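Local coordinates for glycine oxidase (Bacillus cereus ATCC 14579, PDB 7CYX), which probably oxidises glycine with O2 to glyoxylate, hydrogen peroxide and ammonium, using FAD as cofactor, in a route to thiamine diphosphate, at residues Val235-Lys243 with Thr254-Val262; Ala265-Val276 with Ser302-Gln310. One frame throughout, in Å; residues are numbered along the deposited sequence.

How the contacts relate
Contact 1 and contact 2 lie on the same mixed sheet and both draw on strand 260-269, whose first residues pair with 235-236 in contact 1 and whose later part runs into 265-276 of contact 2. Strand 225-236 separates 260-269 from 299-311. The centres of the contacts are about 23 Å apart, yet the two meet where Arg260 NH2 packs at 3.9 Å against Trp304 CH2 and Val262 touches the same indole. Contact 2 borders the flavin directly, with Ala265 and Gly306-Pro309 in the FAD pocket. Contact 1 stands farther off, the side chain of Arg260 being about 11 Å from FAD.

Contact 1: residues Val235-Lys243 with Thr254-Val262; sequences VRSRKQLLK and TPKRGGRYV
Val235 and Tyr261 form an antiparallel hydrogen-bonded pair, Val235 N giving to Tyr261 O at 2.8 Å and Tyr261 N to Val235 O at 2.7 Å. Arg236 and Arg260 follow as a non-hydrogen-bonded pair, and Ser237 N then reaches Gly259 O at 2.9 Å, carrying the pairing into the turn, Arg257-Gly259, of the beta hairpin formed by strands 251-256 and 260-269, which docks on the end of strand 225-236 and the loop after it. Val235 and Tyr261 share one face of the sheet. With CG anti to the carbonyl carbon (chi1 -62°), the Tyr261 ring runs alongside the loop after Ser237: Leu241 CD1 lies over one ring face, and Leu241 N donates to Tyr261 OH at 3.0 Å, so the phenol grips the loop by packing and by its oxygen. On the opposite face of the sheet, Arg260 CB and CD cover the Arg236 guanidinium, CD standing 3.3 Å from Arg236 NH2, while NH1 makes a weak bond to Gly258 O. The two arginines share Glu301, which probably offsets their like charges. Leu242 packs on Pro255 at the far end. Strand 260-269 lies between 251-256 and 225-236, and Arg238 pairs with Glu299 of its own chain and Glu175 of the second subunit.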
loop_
_atom_site.group_PDB
_atom_site.type_symbol
_atom_site.label_atom_id
_atom_site.label_comp_id
_atom_site.label_asym_id
_atom_site.label_seq_id
_atom_site.Cartn_x
_atom_site.Cartn_y
_atom_site.Cartn_z
ATOM N N VAL A 235 6.288 -15.644 -0.298
ATOM C CA VAL A 235 5.274 -16.468 0.298
ATOM C C VAL A 235 4.495 -15.638 1.320
ATOM O O VAL A 235 4.971 -14.627 1.806
ATOM C CB VAL A 235 5.901 -17.716 0.932
ATOM C CG1 VAL A 235 6.729 -18.492 -0.079
ATOM C CG2 VAL A 235 6.728 -17.363 2.155
ATOM N N ARG A 236 3.280 -16.094 1.617
ATOM C CA ARG A 236 2.439 -15.509 2.640
ATOM C C ARG A 236 2.398 -16.480 3.822
ATOM O O ARG A 236 2.540 -17.668 3.628
ATOM C CB ARG A 236 1.032 -15.285 2.083
ATOM C CG ARG A 236 0.979 -14.394 0.849
ATOM C CD ARG A 236 0.434 -13.028 1.195
ATOM N NE ARG A 236 0.652 -12.012 0.169
ATOM C CZ ARG A 236 0.487 -10.706 0.380
ATOM N NH1 ARG A 236 0.112 -10.271 1.576
ATOM N NH2 ARG A 236 0.687 -9.845 -0.601
ATOM N N SER A 237 2.191 -15.963 5.034
ATOM C CA SER A 237 2.017 -16.823 6.199
ATOM C C SER A 237 1.077 -16.151 7.202
ATOM O O SER A 237 1.060 -14.947 7.346
ATOM C CB SER A 237 3.335 -17.161 6.828
ATOM O OG SER A 237 3.164 -17.568 8.174
ATOM N N ARG A 238 0.297 -16.961 7.905
ATOM C CA ARG A 238 -0.554 -16.427 8.956
ATOM C C ARG A 238 0.224 -16.351 10.279
ATOM O O ARG A 238 -0.282 -15.824 11.254
ATOM C CB ARG A 238 -1.837 -17.257 9.065
ATOM C CG ARG A 238 -2.993 -16.699 8.242
ATOM C CD ARG A 238 -3.264 -17.457 6.955
ATOM N NE ARG A 238 -4.175 -18.570 7.193
ATOM C CZ ARG A 238 -4.845 -19.215 6.243
ATOM N NH1 ARG A 238 -4.687 -18.875 4.975
ATOM N NH2 ARG A 238 -5.672 -20.196 6.566
ATOM N N LYS A 239 1.457 -16.866 10.307
ATOM C CA LYS A 239 2.262 -16.836 11.515
ATOM C C LYS A 239 3.151 -15.591 11.479
ATOM O O LYS A 239 3.409 -15.050 10.412
ATOM C CB LYS A 239 3.113 -18.102 11.649
ATOM C CG LYS A 239 2.344 -19.411 11.712
ATOM C CD LYS A 239 3.201 -20.619 11.352
ATOM C CE LYS A 239 2.540 -21.946 11.665
ATOM N NZ LYS A 239 3.317 -23.082 11.110
ATOM N N GLN A 240 3.593 -15.168 12.669
ATOM C CA GLN A 240 4.559 -14.092 12.862
ATOM C C GLN A 240 5.973 -14.662 12.715
ATOM O O GLN A 240 6.676 -14.864 13.694
ATOM C CB GLN A 240 4.382 -13.486 14.259
ATOM C CG GLN A 240 3.464 -12.268 14.307
ATOM C CD GLN A 240 4.174 -11.073 14.905
ATOM O OE1 GLN A 240 4.746 -11.132 15.997
ATOM N NE2 GLN A 240 4.170 -9.971 14.175
ATOM N N LEU A 241 6.385 -14.926 11.476
ATOM C CA LEU A 241 7.536 -15.820 11.213
ATOM C C LEU A 241 8.872 -15.107 11.475
ATOM O O LEU A 241 9.801 -15.733 11.942
ATOM C CB LEU A 241 7.462 -16.353 9.774
ATOM C CG LEU A 241 6.606 -17.601 9.559
ATOM C CD1 LEU A 241 6.784 -18.137 8.150
ATOM C CD2 LEU A 241 6.922 -18.686 10.583
ATOM N N LEU A 242 8.948 -13.829 11.090
ATOM C CA LEU A 242 10.082 -12.931 11.281
ATOM C C LEU A 242 9.511 -11.560 11.608
ATOM O O LEU A 242 8.560 -11.140 10.956
ATOM C CB LEU A 242 10.886 -12.786 9.986
ATOM C CG LEU A 242 12.109 -13.673 9.799
ATOM C CD1 LEU A 242 12.817 -13.289 8.507
ATOM C CD2 LEU A 242 13.059 -13.565 10.979
ATOM N N LYS A 243 10.140 -10.870 12.558
ATOM C CA LYS A 243 9.843 -9.477 12.887
ATOM C C LYS A 243 10.711 -8.584 11.990
ATOM O O LYS A 243 10.264 -7.577 11.468
ATOM C CB LYS A 243 10.122 -9.230 14.381
ATOM C CG LYS A 243 9.011 -8.556 15.184
ATOM C CD LYS A 243 9.368 -8.291 16.652
ATOM C CE LYS A 243 9.980 -6.918 16.910
ATOM N NZ LYS A 243 8.956 -5.851 17.066
ATOM N N THR A 254 12.899 -11.496 4.014
ATOM C CA THR A 254 12.440 -10.241 4.623
ATOM C C THR A 254 10.933 -10.239 4.766
ATOM O O THR A 254 10.264 -10.657 3.845
ATOM C CB THR A 254 12.728 -9.049 3.716
ATOM O OG1 THR A 254 14.138 -8.921 3.722
ATOM C CG2 THR A 254 12.141 -7.760 4.230
ATOM N N PRO A 255 10.404 -9.853 5.933
ATOM C CA PRO A 255 8.969 -9.604 6.053
ATOM C C PRO A 255 8.577 -8.349 5.264
ATOM O O PRO A 255 9.429 -7.492 5.038
ATOM C CB PRO A 255 8.744 -9.346 7.549
ATOM C CG PRO A 255 10.092 -8.828 8.023
ATOM C CD PRO A 255 11.117 -9.596 7.197
ATOM N N LYS A 256 7.302 -8.280 4.865
ATOM C CA LYS A 256 6.664 -7.083 4.353
ATOM C C LYS A 256 5.245 -7.003 4.935
ATOM O O LYS A 256 4.705 -8.031 5.336
ATOM C CB LYS A 256 6.617 -7.104 2.821
ATOM C CG LYS A 256 7.972 -7.079 2.132
ATOM C CD LYS A 256 8.721 -5.792 2.369
ATOM C CE LYS A 256 10.071 -5.750 1.684
ATOM N NZ LYS A 256 10.836 -4.547 2.089
ATOM N N ARG A 257 4.680 -5.781 4.979
ATOM C CA ARG A 257 3.283 -5.521 5.308
ATOM C C ARG A 257 2.429 -6.697 4.838
ATOM O O ARG A 257 2.513 -7.105 3.651
ATOM C CB ARG A 257 2.682 -4.364 4.499
ATOM C CG ARG A 257 3.232 -2.978 4.782
ATOM C CD ARG A 257 2.160 -1.957 4.445
ATOM N NE ARG A 257 2.587 -0.801 3.667
ATOM C CZ ARG A 257 2.430 -0.687 2.354
ATOM N NH1 ARG A 257 2.827 0.425 1.759
ATOM N NH2 ARG A 257 1.916 -1.686 1.645
ATOM N N GLY A 258 1.590 -7.203 5.737
ATOM C CA GLY A 258 0.501 -8.059 5.335
ATOM C C GLY A 258 0.866 -9.529 5.294
ATOM O O GLY A 258 0.280 -10.291 4.516
ATOM N N GLY A 259 1.790 -9.943 6.163
ATOM C CA GLY A 259 2.142 -11.369 6.327
ATOM C C GLY A 259 2.769 -11.950 5.067
ATOM O O GLY A 259 2.614 -13.153 4.788
ATOM N N ARG A 260 3.498 -11.096 4.331
ATOM C CA ARG A 260 4.280 -11.464 3.162
ATOM C C ARG A 260 5.769 -11.634 3.546
ATOM O O ARG A 260 6.353 -10.772 4.242
ATOM C CB ARG A 260 4.072 -10.402 2.075
ATOM C CG ARG A 260 4.560 -10.826 0.696
ATOM C CD ARG A 260 4.027 -9.990 -0.461
ATOM N NE ARG A 260 5.040 -9.136 -1.037
ATOM C CZ ARG A 260 5.340 -9.068 -2.331
ATOM N NH1 ARG A 260 4.775 -9.879 -3.209
ATOM N NH2 ARG A 260 6.191 -8.153 -2.746
ATOM N N TYR A 261 6.380 -12.739 3.081
ATOM C CA TYR A 261 7.836 -13.042 3.210
ATOM C C TYR A 261 8.464 -13.083 1.815
ATOM O O TYR A 261 8.006 -13.838 0.938
ATOM C CB TYR A 261 8.046 -14.313 4.047
ATOM C CG TYR A 261 7.499 -14.110 5.436
ATOM C CD1 TYR A 261 6.154 -14.271 5.673
ATOM C CD2 TYR A 261 8.275 -13.573 6.452
ATOM C CE1 TYR A 261 5.593 -13.995 6.900
ATOM C CE2 TYR A 261 7.736 -13.304 7.698
ATOM C CZ TYR A 261 6.384 -13.501 7.914
ATOM O OH TYR A 261 5.805 -13.228 9.112
ATOM N N VAL A 262 9.488 -12.241 1.611
ATOM C CA VAL A 262 10.185 -12.115 0.326
ATOM C C VAL A 262 11.603 -12.661 0.485
ATOM O O VAL A 262 12.306 -12.266 1.426
ATOM C CB VAL A 262 10.201 -10.654 -0.170
ATOM C CG1 VAL A 262 11.051 -10.482 -1.407
ATOM C CG2 VAL A 262 8.802 -10.135 -0.429
#

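Contact 2: residues Ala265-Val276 with Ser302-Gln310; sequences ATMKPHTFNKTV and STWAGLRPQ. With FAD (flavin-adenine dinucleotide), chain C.
The Arg308 guanidinium has flavin C8 over one face and Thr266 O at its edge. Arg308 NH2 donates to this oxygen at 3.0 Å, the acceptor almost in the guanidinium plane; NH1 adds a weak bond and also binds Val228 O. Arg308 thereby ties segment 265-276 to the strand beside the dimethylbenzene end of the flavin. Its chain is extended from CG to NE (chi2 170°, chi3 -176°), with CG 3.3 Å from FAD C8M. Ala265 CB flanks both NH2 and FAD C7M, and the backbone of Gly306 lies against the flavin methyl, its C 3.5 Å from FAD C8M; Ala265 and Gly306-Pro309 all belong to the FAD pocket. Phe272 CD2 meets Leu307 CD1 at 4.1 Å, neither squarely over the ring nor at its edge. Lys274 crosses the same leucine at about a right angle, before its amine pairs with Glu41. Farther on, Ala305 CB sits 3.4 Å from Lys274 O, and Val276 CG1 meets Thr303 OG1 tip to tip in van der Waals contact; the hydroxyl's hydrogen bond is with Val232 O. The loop 270-276 thus packs over strand 299-311, which hydrogen-bonds along strand 225-236, while helix 278-291 touches Thr266, Val276 and Thr303.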
loop_
_atom_site.group_PDB
_atom_site.type_symbol
_atom_site.label_atom_id
_atom_site.label_comp_id
_atom_site.label_asym_id
_atom_site.label_seq_id
_atom_site.Cartn_x
_atom_site.Cartn_y
_atom_site.Cartn_z
ATOM N N ALA A 265 18.461 -13.682 -3.270
ATOM C CA ALA A 265 18.137 -13.583 -4.676
ATOM C C ALA A 265 19.328 -14.098 -5.493
ATOM O O ALA A 265 20.482 -13.874 -5.110
ATOM C CB ALA A 265 17.819 -12.141 -4.988
ATOM N N THR A 266 19.042 -14.781 -6.608
ATOM C CA THR A 266 20.083 -15.294 -7.482
ATOM C C THR A 266 20.778 -14.136 -8.190
ATOM O O THR A 266 20.260 -13.014 -8.252
ATOM C CB THR A 266 19.561 -16.225 -8.581
ATOM O OG1 THR A 266 18.654 -15.501 -9.424
ATOM C CG2 THR A 266 18.933 -17.465 -8.003
ATOM N N MET A 267 21.942 -14.456 -8.759
ATOM C CA MET A 267 22.761 -13.522 -9.487
ATOM C C MET A 267 23.080 -14.124 -10.868
ATOM O O MET A 267 23.753 -15.153 -10.963
ATOM C CB MET A 267 24.051 -13.238 -8.706
ATOM C CG MET A 267 24.673 -11.890 -9.043
ATOM S SD MET A 267 26.203 -11.518 -8.124
ATOM C CE MET A 267 27.455 -11.895 -9.353
ATOM N N LYS A 268 22.581 -13.484 -11.935
ATOM C CA LYS A 268 22.829 -13.915 -13.320
ATOM C C LYS A 268 23.225 -12.713 -14.183
ATOM O O LYS A 268 22.394 -12.073 -14.813
ATOM C CB LYS A 268 21.588 -14.633 -13.844
ATOM C CG LYS A 268 21.352 -16.044 -13.302
ATOM C CD LYS A 268 20.290 -16.798 -14.115
ATOM C CE LYS A 268 19.558 -17.898 -13.364
ATOM N NZ LYS A 268 18.231 -18.211 -13.975
ATOM N N PRO A 269 24.531 -12.390 -14.296
ATOM C CA PRO A 269 24.967 -11.194 -15.008
ATOM C C PRO A 269 24.809 -11.249 -16.539
ATOM O O PRO A 269 24.792 -12.321 -17.114
ATOM C CB PRO A 269 26.451 -11.073 -14.613
ATOM C CG PRO A 269 26.882 -12.469 -14.233
ATOM C CD PRO A 269 25.645 -13.185 -13.760
ATOM N N HIS A 270 24.665 -10.061 -17.150
ATOM C CA HIS A 270 24.599 -9.837 -18.607
ATOM C C HIS A 270 23.436 -10.601 -19.251
ATOM O O HIS A 270 23.627 -11.336 -20.210
ATOM C CB HIS A 270 25.955 -10.136 -19.269
ATOM C CG HIS A 270 26.991 -9.098 -18.981
ATOM N ND1 HIS A 270 28.033 -9.306 -18.078
ATOM C CD2 HIS A 270 27.142 -7.847 -19.464
ATOM C CE1 HIS A 270 28.773 -8.226 -18.012
ATOM N NE2 HIS A 270 28.237 -7.306 -18.842
ATOM N N THR A 271 22.218 -10.381 -18.747
ATOM C CA THR A 271 21.018 -10.790 -19.477
ATOM C C THR A 271 19.841 -9.918 -19.034
ATOM O O THR A 271 19.714 -9.601 -17.866
ATOM C CB THR A 271 20.732 -12.285 -19.295
ATOM O OG1 THR A 271 19.649 -12.660 -20.139
ATOM C CG2 THR A 271 20.339 -12.664 -17.888
ATOM N N PHE A 272 18.994 -9.546 -20.000
ATOM C CA PHE A 272 17.742 -8.800 -19.777
ATOM C C PHE A 272 16.560 -9.761 -19.560
ATOM O O PHE A 272 15.416 -9.324 -19.376
ATOM C CB PHE A 272 17.463 -7.858 -20.955
ATOM C CG PHE A 272 18.477 -6.756 -21.134
ATOM C CD1 PHE A 272 19.611 -6.948 -21.906
ATOM C CD2 PHE A 272 18.308 -5.526 -20.509
ATOM C CE1 PHE A 272 20.548 -5.932 -22.058
ATOM C CE2 PHE A 272 19.240 -4.512 -20.666
ATOM C CZ PHE A 272 20.361 -4.715 -21.442
ATOM N N ASN A 273 16.834 -11.065 -19.539
ATOM C CA ASN A 273 15.806 -12.095 -19.399
ATOM C C ASN A 273 15.066 -12.021 -18.048
ATOM O O ASN A 273 15.683 -12.168 -16.999
ATOM C CB ASN A 273 16.410 -13.484 -19.538
ATOM C CG ASN A 273 15.349 -14.486 -19.897
ATOM O OD1 ASN A 273 14.955 -14.572 -21.053
ATOM N ND2 ASN A 273 14.831 -15.178 -18.906
ATOM N N LYS A 274 13.733 -11.862 -18.085
ATOM C CA LYS A 274 12.914 -11.702 -16.873
ATOM C C LYS A 274 12.106 -12.971 -16.516
ATOM O O LYS A 274 11.252 -12.888 -15.662
ATOM C CB LYS A 274 11.911 -10.558 -17.025
ATOM C CG LYS A 274 12.441 -9.220 -17.544
ATOM C CD LYS A 274 12.646 -8.114 -16.509
ATOM C CE LYS A 274 11.462 -7.846 -15.602
ATOM N NZ LYS A 274 10.723 -6.621 -15.989
ATOM N N THR A 275 12.339 -14.120 -17.174
ATOM C CA THR A 275 11.772 -15.428 -16.763
ATOM C C THR A 275 12.508 -15.958 -15.527
ATOM O O THR A 275 13.644 -15.619 -15.308
ATOM C CB THR A 275 11.906 -16.512 -17.852
ATOM O OG1 THR A 275 13.291 -16.813 -18.108
ATOM C CG2 THR A 275 11.245 -16.144 -19.168
ATOM N N VAL A 276 11.890 -16.904 -14.821
ATOM C CA VAL A 276 12.424 -17.515 -13.640
ATOM C C VAL A 276 12.616 -19.006 -13.932
ATOM O O VAL A 276 11.667 -19.700 -14.270
ATOM C CB VAL A 276 11.472 -17.298 -12.441
ATOM C CG1 VAL A 276 11.943 -18.003 -11.179
ATOM C CG2 VAL A 276 11.222 -15.819 -12.165
ATOM N N SER A 302 4.211 -15.832 -5.161
ATOM C CA SER A 302 4.717 -15.346 -6.454
ATOM C C SER A 302 6.216 -15.578 -6.581
ATOM O O SER A 302 6.861 -15.862 -5.596
ATOM C CB SER A 302 4.466 -13.872 -6.439
ATOM O OG SER A 302 4.351 -13.343 -7.727
ATOM N N THR A 303 6.705 -15.410 -7.797
ATOM C CA THR A 303 8.139 -15.458 -8.127
ATOM C C THR A 303 8.374 -14.422 -9.222
ATOM O O THR A 303 7.492 -14.234 -10.022
ATOM C CB THR A 303 8.594 -16.859 -8.524
ATOM O OG1 THR A 303 9.987 -16.693 -8.725
ATOM C CG2 THR A 303 7.946 -17.373 -9.786
ATOM N N TRP A 304 9.516 -13.753 -9.216
ATOM C CA TRP A 304 9.773 -12.762 -10.283
ATOM C C TRP A 304 11.267 -12.575 -10.471
ATOM O O TRP A 304 12.023 -13.064 -9.661
ATOM C CB TRP A 304 9.083 -11.436 -9.981
ATOM C CG TRP A 304 9.615 -10.750 -8.769
ATOM C CD1 TRP A 304 10.713 -9.957 -8.687
ATOM C CD2 TRP A 304 9.057 -10.798 -7.455
ATOM N NE1 TRP A 304 10.875 -9.512 -7.412
ATOM C CE2 TRP A 304 9.874 -10.009 -6.635
ATOM C CE3 TRP A 304 7.952 -11.429 -6.897
ATOM C CZ2 TRP A 304 9.617 -9.831 -5.287
ATOM C CZ3 TRP A 304 7.698 -11.252 -5.561
ATOM C CH2 TRP A 304 8.526 -10.474 -4.768
ATOM N N ALA A 305 11.626 -11.865 -11.530
ATOM C CA ALA A 305 13.024 -11.575 -11.884
ATOM C C ALA A 305 13.176 -10.076 -12.116
ATOM O O ALA A 305 12.337 -9.509 -12.778
ATOM C CB ALA A 305 13.386 -12.343 -13.121
ATOM N N GLY A 306 14.235 -9.496 -11.568
ATOM C CA GLY A 306 14.582 -8.077 -11.695
ATOM C C GLY A 306 16.009 -7.890 -12.172
ATOM O O GLY A 306 16.848 -8.768 -11.985
ATOM N N LEU A 307 16.280 -6.737 -12.791
ATOM C CA LEU A 307 17.540 -6.479 -13.510
ATOM C C LEU A 307 18.321 -5.361 -12.807
ATOM O O LEU A 307 18.109 -4.169 -13.095
ATOM C CB LEU A 307 17.222 -6.101 -14.964
ATOM C CG LEU A 307 16.364 -7.121 -15.715
ATOM C CD1 LEU A 307 16.223 -6.734 -17.181
ATOM C CD2 LEU A 307 16.934 -8.526 -15.594
ATOM N N ARG A 308 19.226 -5.763 -11.898
ATOM C CA ARG A 308 20.089 -4.839 -11.208
ATOM C C ARG A 308 20.989 -4.133 -12.210
ATOM O O ARG A 308 21.739 -4.776 -12.954
ATOM C CB ARG A 308 21.020 -5.539 -10.219
ATOM C CG ARG A 308 20.341 -6.457 -9.216
ATOM C CD ARG A 308 21.409 -7.238 -8.485
ATOM N NE ARG A 308 20.884 -8.214 -7.563
ATOM C CZ ARG A 308 20.657 -9.471 -7.878
ATOM N NH1 ARG A 308 20.620 -9.818 -9.156
ATOM N NH2 ARG A 308 20.506 -10.371 -6.916
ATOM N N PRO A 309 21.013 -2.784 -12.189
ATOM C CA PRO A 309 21.871 -2.018 -13.092
ATOM C C PRO A 309 23.320 -1.881 -12.589
ATOM O O PRO A 309 23.656 -0.905 -11.935
ATOM C CB PRO A 309 21.173 -0.656 -13.126
ATOM C CG PRO A 309 20.588 -0.519 -11.753
ATOM C CD PRO A 309 20.209 -1.925 -11.308
ATOM N N GLN A 310 24.170 -2.850 -12.941
ATOM C CA GLN A 310 25.595 -2.769 -12.678
ATOM C C GLN A 310 26.195 -1.613 -13.491
ATOM O O GLN A 310 25.744 -1.282 -14.585
ATOM C CB GLN A 310 26.296 -4.091 -12.976
ATOM C CG GLN A 310 27.798 -4.099 -12.667
ATOM C CD GLN A 310 28.152 -3.532 -11.310
ATOM O OE1 GLN A 310 28.059 -2.332 -11.064
ATOM N NE2 GLN A 310 28.579 -4.406 -10.418
HETATM P PA FAD C . 15.135 0.889 -12.938
HETATM O O1A FAD C . 14.178 0.731 -11.824
HETATM O O2A FAD C . 15.382 -0.319 -13.798
HETATM O O5B FAD C . 14.658 2.141 -13.762
HETATM C C5B FAD C . 15.120 2.335 -15.058
HETATM C C4B FAD C . 13.898 2.748 -15.832
HETATM O O4B FAD C . 14.328 3.413 -17.005
HETATM C C3B FAD C . 13.073 1.564 -16.285
HETATM O O3B FAD C . 11.737 1.752 -15.767
HETATM C C2B FAD C . 13.082 1.604 -17.810
HETATM O O2B FAD C . 11.770 1.397 -18.350
HETATM C C1B FAD C . 13.470 3.027 -18.083
HETATM N N9A FAD C . 14.170 3.268 -19.342
HETATM C C8A FAD C . 15.323 2.683 -19.722
HETATM N N7A FAD C . 15.704 3.147 -20.928
HETATM C C5A FAD C . 14.809 4.076 -21.298
HETATM C C6A FAD C . 14.650 4.944 -22.462
HETATM N N6A FAD C . 15.574 4.857 -23.443
HETATM N N1A FAD C . 13.559 5.753 -22.516
HETATM C C2A FAD C . 12.664 5.764 -21.520
HETATM N N3A FAD C . 12.747 4.986 -20.416
HETATM C C4A FAD C . 13.793 4.152 -20.255
HETATM N N1 FAD C . 18.482 -2.128 -3.716
HETATM C C2 FAD C . 18.540 -1.798 -2.386
HETATM O O2 FAD C . 18.900 -0.622 -2.137
HETATM N N3 FAD C . 18.225 -2.673 -1.399
HETATM C C4 FAD C . 17.789 -3.914 -1.704
HETATM O O4 FAD C . 17.440 -4.754 -0.833
HETATM C C4X FAD C . 17.734 -4.327 -3.129
HETATM N N5 FAD C . 17.357 -5.557 -3.496
HETATM C C5X FAD C . 17.290 -5.900 -4.798
HETATM C C6 FAD C . 16.864 -7.171 -5.141
HETATM C C7 FAD C . 16.801 -7.544 -6.473
HETATM C C7M FAD C . 16.352 -8.943 -6.856
HETATM C C8 FAD C . 17.154 -6.595 -7.522
HETATM C C8M FAD C . 17.073 -6.974 -8.994
HETATM C C9 FAD C . 17.564 -5.347 -7.180
HETATM C C9A FAD C . 17.649 -4.946 -5.867
HETATM N N10 FAD C . 18.045 -3.645 -5.524
HETATM C C10 FAD C . 18.110 -3.334 -4.147
HETATM C "C1'" FAD C . 18.519 -2.655 -6.501
HETATM C "C2'" FAD C . 17.555 -1.650 -7.046
HETATM O "O2'" FAD C . 16.462 -2.370 -7.640
HETATM C "C3'" FAD C . 18.292 -0.842 -8.100
HETATM O "O3'" FAD C . 19.660 -0.527 -7.705
HETATM C "C4'" FAD C . 17.402 0.357 -8.451
HETATM O "O4'" FAD C . 16.055 -0.081 -8.703
HETATM C "C5'" FAD C . 17.840 1.058 -9.708
HETATM O "O5'" FAD C . 16.818 1.977 -10.047
HETATM P P FAD C . 16.845 2.686 -11.473
HETATM O O1P FAD C . 18.224 3.116 -11.816
HETATM O O2P FAD C . 15.697 3.660 -11.497
HETATM O O3P FAD C . 16.585 1.371 -12.389
#